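Side-chain contacts in transcriptional regulator, LuxR family (Burkholderia thailandensis, PDB 3MQQ), which is probably a DNA-binding regulator of transcription, represented here by its PAS domain, a module that in many relatives acts as a sensor: residues S46-V49 against S53-E56; M80-A83 against L87-C90. One frame throughout, in Å; residues are numbered along the deposited sequence. Where two conformers were deposited one is given.

Contact 1 (S46-V49 against S53-E56); sequences SFEV and SSDE
Glu48, in the 3-10 turn that begins at Phe47, and Ser54, in the first turn of helix 54-71, have the CA atoms nearest each other across the two segments, 6.2 Å apart. The side chains approach each other at the surface. With chi1 at -178°, Glu48 has CG trans to N and stays extended beyond it, which carries the carboxylate out alongside the helix start. In one of two modelled conformers of Ser54, its OG lies 3.2 Å from OE1 of Glu48, a weak hydrogen bond that the second conformer makes doubtful; CB of this serine lies 3.5 Å from OE1. With little buried surface, the link is a light one. Each backbone is tied more firmly by a serine of its own segment. Ser46 OG accepts from the backbone N of Glu48 at 3.0 Å and 163°, forming an ST turn at the start of the 3-10 segment. Ser53 OG takes the N-H of Glu56 at 3.2 Å, with an angle of 156°. Behind the turn Phe47 points into the core, its ring meeting that of Trp108 edge to face. The arrangement thus pairs an ST turn with a serine N-cap at Ser53, which opens the long helix 54-71 of the PAS domain.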
loop_
_atom_site.group_PDB
_atom_site.type_symbol
_atom_site.label_atom_id
_atom_site.label_comp_id
_atom_site.label_asym_id
_atom_site.label_seq_id
_atom_site.Cartn_x
_atom_site.Cartn_y
_atom_site.Cartn_z
ATOM N N SER B 46 -20.547 -1.082 -4.334
ATOM C CA SER B 46 -20.411 -0.426 -3.009
ATOM C C SER B 46 -19.420 -1.200 -2.127
ATOM O O SER B 46 -19.428 -2.427 -2.129
ATOM C CB SER B 46 -21.749 -0.351 -2.272
ATOM O OG SER B 46 -21.541 0.212 -0.976
ATOM N N PHE B 47 -18.557 -0.495 -1.397
ATOM C CA PHE B 47 -17.735 -1.131 -0.361
ATOM C C PHE B 47 -18.571 -1.971 0.599
ATOM O O PHE B 47 -18.057 -2.894 1.208
ATOM C CB PHE B 47 -17.020 -0.071 0.446
ATOM C CG PHE B 47 -15.762 0.456 -0.176
ATOM C CD1 PHE B 47 -14.760 -0.402 -0.659
ATOM C CD2 PHE B 47 -15.533 1.811 -0.186
ATOM C CE1 PHE B 47 -13.564 0.126 -1.180
ATOM C CE2 PHE B 47 -14.336 2.350 -0.699
ATOM C CZ PHE B 47 -13.361 1.508 -1.195
ATOM N N GLU B 48 -19.864 -1.660 0.745
ATOM C CA GLU B 48 -20.729 -2.382 1.719
ATOM C C GLU B 48 -20.632 -3.913 1.612
ATOM O O GLU B 48 -20.713 -4.640 2.621
ATOM C CB GLU B 48 -22.195 -1.936 1.511
ATOM C CG GLU B 48 -23.282 -2.530 2.447
ATOM C CD GLU B 48 -24.697 -1.998 2.119
ATOM O OE1 GLU B 48 -25.631 -2.247 2.912
ATOM O OE2 GLU B 48 -24.887 -1.334 1.062
ATOM N N VAL B 49 -20.452 -4.400 0.387
ATOM C CA VAL B 49 -20.425 -5.854 0.144
ATOM C C VAL B 49 -19.162 -6.542 0.698
ATOM O O VAL B 49 -19.126 -7.756 0.836
ATOM C CB VAL B 49 -20.689 -6.213 -1.363
ATOM C CG1 VAL B 49 -22.036 -5.699 -1.790
ATOM C CG2 VAL B 49 -19.592 -5.702 -2.308
ATOM N N SER B 53 -21.198 -7.155 7.400
ATOM C CA SER B 53 -22.628 -6.846 7.367
ATOM C C SER B 53 -22.850 -5.370 7.028
ATOM O O SER B 53 -21.908 -4.558 7.076
ATOM C CB SER B 53 -23.234 -7.145 8.744
ATOM O OG SER B 53 -22.726 -6.229 9.712
ATOM N N SER B 54 -24.094 -5.036 6.694
ATOM C CA SER B 54 -24.519 -3.654 6.466
ATOM C C SER B 54 -24.238 -2.776 7.688
ATOM O O SER B 54 -23.795 -1.634 7.555
ATOM C CB SER B 54 -26.018 -3.618 6.131
ATOM O OG SER B 54 -26.479 -2.285 6.039
ATOM N N ASP B 55 -24.504 -3.315 8.883
ATOM C CA ASP B 55 -24.272 -2.571 10.126
ATOM C C ASP B 55 -22.799 -2.206 10.302
ATOM O O ASP B 55 -22.470 -1.110 10.786
ATOM C CB ASP B 55 -24.781 -3.360 11.349
ATOM C CG ASP B 55 -26.304 -3.324 11.480
ATOM O OD1 ASP B 55 -26.954 -2.565 10.723
ATOM O OD2 ASP B 55 -26.857 -4.060 12.335
ATOM N N GLU B 56 -21.923 -3.140 9.936
ATOM C CA GLU B 56 -20.473 -2.917 10.012
ATOM C C GLU B 56 -20.024 -1.824 9.041
ATOM O O GLU B 56 -19.245 -0.932 9.405
ATOM C CB GLU B 56 -19.713 -4.209 9.734
ATOM C CG GLU B 56 -19.607 -5.164 10.950
ATOM C CD GLU B 56 -18.843 -4.591 12.149
ATOM O OE1 GLU B 56 -17.622 -4.824 12.253
ATOM O OE2 GLU B 56 -19.459 -3.898 12.991
#

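Contact 2 (M80-A83 against L87-C90); sequences MKRA and LFWC
Arg82 lays its guanidinium flat over one face of the Phe88 ring, the two planes only 17° apart, and CZ stands 3.9 Å from the ring centroid in a cation-pi stack. The arginine chain is extended from CG to NE, and its CG already rests 3.5 Å from CD2 of Phe88. At the far end NH2 reaches back over CB of Phe88, at 3.4 Å. A chi1 of 73° turns the ring of Phe88 toward the side chain of Met80, with the arginine stacked on one face. Salt bridges from NE to Glu86 and from NH1 to Asp112 hold the guanidinium in this plane and would balance its buried charge. The stack lies at the turn end of the antiparallel hairpin of strands 74-81 and 87-96 in the PAS sheet, Arg82 coming just after the first strand. Met80 and Phe88 form a hydrogen-bonded pair: Met80 N to Phe88 O is 2.8 Å, and Phe88 N to Met80 O is 2.9 Å. Selenomethionine Met80 sets its CB 3.7 Å from CE2 of Phe88, while its CG touches CB of Cys90. Lys81 and Leu87, the neighbouring non-hydrogen-bonded pair, meet on the other face of the sheet, where CD2 of the leucine packs 3.7 Å from CB of the lysine.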
loop_
_atom_site.group_PDB
_atom_site.type_symbol
_atom_site.label_atom_id
_atom_site.label_comp_id
_atom_site.label_asym_id
_atom_site.label_seq_id
_atom_site.Cartn_x
_atom_site.Cartn_y
_atom_site.Cartn_z
HETATM N N MSE B 80 -13.130 -8.099 7.376
HETATM C CA MSE B 80 -13.874 -7.974 6.140
HETATM C C MSE B 80 -14.340 -9.342 5.666
HETATM O O MSE B 80 -14.036 -10.346 6.301
HETATM C CB MSE B 80 -13.007 -7.256 5.084
HETATM C CG MSE B 80 -12.539 -5.875 5.591
HETATM SE SE MSE B 80 -13.989 -4.602 5.760
HETATM C CE MSE B 80 -14.024 -3.948 3.930
ATOM N N LYS B 81 -15.089 -9.346 4.571
ATOM C CA LYS B 81 -15.758 -10.532 4.045
ATOM C C LYS B 81 -15.389 -10.819 2.582
ATOM O O LYS B 81 -15.699 -10.032 1.681
ATOM C CB LYS B 81 -17.280 -10.355 4.171
ATOM C CG LYS B 81 -18.067 -11.626 3.865
ATOM C CD LYS B 81 -19.552 -11.412 4.127
ATOM C CE LYS B 81 -20.167 -10.540 3.046
ATOM N NZ LYS B 81 -19.634 -10.962 1.734
ATOM N N ARG B 82 -14.782 -11.980 2.336
ATOM C CA ARG B 82 -14.510 -12.425 0.962
ATOM C C ARG B 82 -15.799 -12.830 0.242
ATOM O O ARG B 82 -16.796 -13.158 0.886
ATOM C CB ARG B 82 -13.503 -13.593 0.949
ATOM C CG ARG B 82 -12.251 -13.375 1.796
ATOM C CD ARG B 82 -11.246 -14.517 1.616
ATOM N NE ARG B 82 -10.279 -14.651 2.708
ATOM C CZ ARG B 82 -9.117 -14.005 2.769
ATOM N NH1 ARG B 82 -8.776 -13.138 1.803
ATOM N NH2 ARG B 82 -8.302 -14.214 3.788
ATOM N N ALA B 83 -15.798 -12.768 -1.088
ATOM C CA ALA B 83 -16.878 -13.373 -1.863
ATOM C C ALA B 83 -17.050 -14.815 -1.379
ATOM O O ALA B 83 -16.072 -15.556 -1.252
ATOM C CB ALA B 83 -16.578 -13.328 -3.368
ATOM N N LEU B 87 -14.773 -14.647 6.572
ATOM C CA LEU B 87 -14.364 -13.439 7.285
ATOM C C LEU B 87 -12.854 -13.476 7.533
ATOM O O LEU B 87 -12.278 -14.539 7.835
ATOM C CB LEU B 87 -15.173 -13.290 8.596
ATOM C CG LEU B 87 -16.698 -13.189 8.418
ATOM C CD1 LEU B 87 -17.415 -13.101 9.761
ATOM C CD2 LEU B 87 -17.112 -12.011 7.523
ATOM N N PHE B 88 -12.208 -12.328 7.367
ATOM C CA PHE B 88 -10.749 -12.265 7.486
ATOM C C PHE B 88 -10.328 -10.887 7.930
ATOM O O PHE B 88 -11.078 -9.919 7.784
ATOM C CB PHE B 88 -10.073 -12.614 6.153
ATOM C CG PHE B 88 -10.185 -11.534 5.118
ATOM C CD1 PHE B 88 -9.071 -10.750 4.780
ATOM C CD2 PHE B 88 -11.401 -11.301 4.462
ATOM C CE1 PHE B 88 -9.171 -9.764 3.812
ATOM C CE2 PHE B 88 -11.506 -10.292 3.495
ATOM C CZ PHE B 88 -10.401 -9.533 3.173
ATOM N N TRP B 89 -9.113 -10.793 8.451
ATOM C CA TRP B 89 -8.581 -9.517 8.895
ATOM C C TRP B 89 -7.834 -8.829 7.755
ATOM O O TRP B 89 -7.064 -9.460 7.029
ATOM C CB TRP B 89 -7.629 -9.737 10.056
ATOM C CG TRP B 89 -8.354 -9.930 11.344
ATOM C CD1 TRP B 89 -8.798 -11.109 11.881
ATOM C CD2 TRP B 89 -8.723 -8.906 12.266
ATOM N NE1 TRP B 89 -9.417 -10.877 13.088
ATOM C CE2 TRP B 89 -9.372 -9.533 13.354
ATOM C CE3 TRP B 89 -8.567 -7.515 12.282
ATOM C CZ2 TRP B 89 -9.878 -8.817 14.436
ATOM C CZ3 TRP B 89 -9.048 -6.806 13.364
ATOM C CH2 TRP B 89 -9.695 -7.457 14.431
ATOM N N CYS B 90 -8.102 -7.533 7.619
ATOM C CA CYS B 90 -7.552 -6.735 6.542
ATOM C C CYS B 90 -7.050 -5.394 7.060
ATOM O O CYS B 90 -7.754 -4.710 7.771
ATOM C CB CYS B 90 -8.689 -6.496 5.524
ATOM S SG CYS B 90 -8.260 -5.780 3.947
#

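In the fold
Both contacts belong to one PAS domain and follow in series along the chain, contact 1 closing before contact 2 opens; their centres are 11 Å apart. Helix 54-71, which starts in contact 1, leads directly into strand 74-81, the sheet-edge strand of contact 2 within this chain. The two contacts meet where Lys81 NZ makes a weak hydrogen bond to Val49 O, and the backbones of Lys81 and Leu50 are also bonded. The loop before the helix is thereby joined to the end of the strand after it. Contact 1 is polar and superficial, whereas contact 2 is largely buried, and an ethanol molecule bound near Arg82 may mark a pocket there.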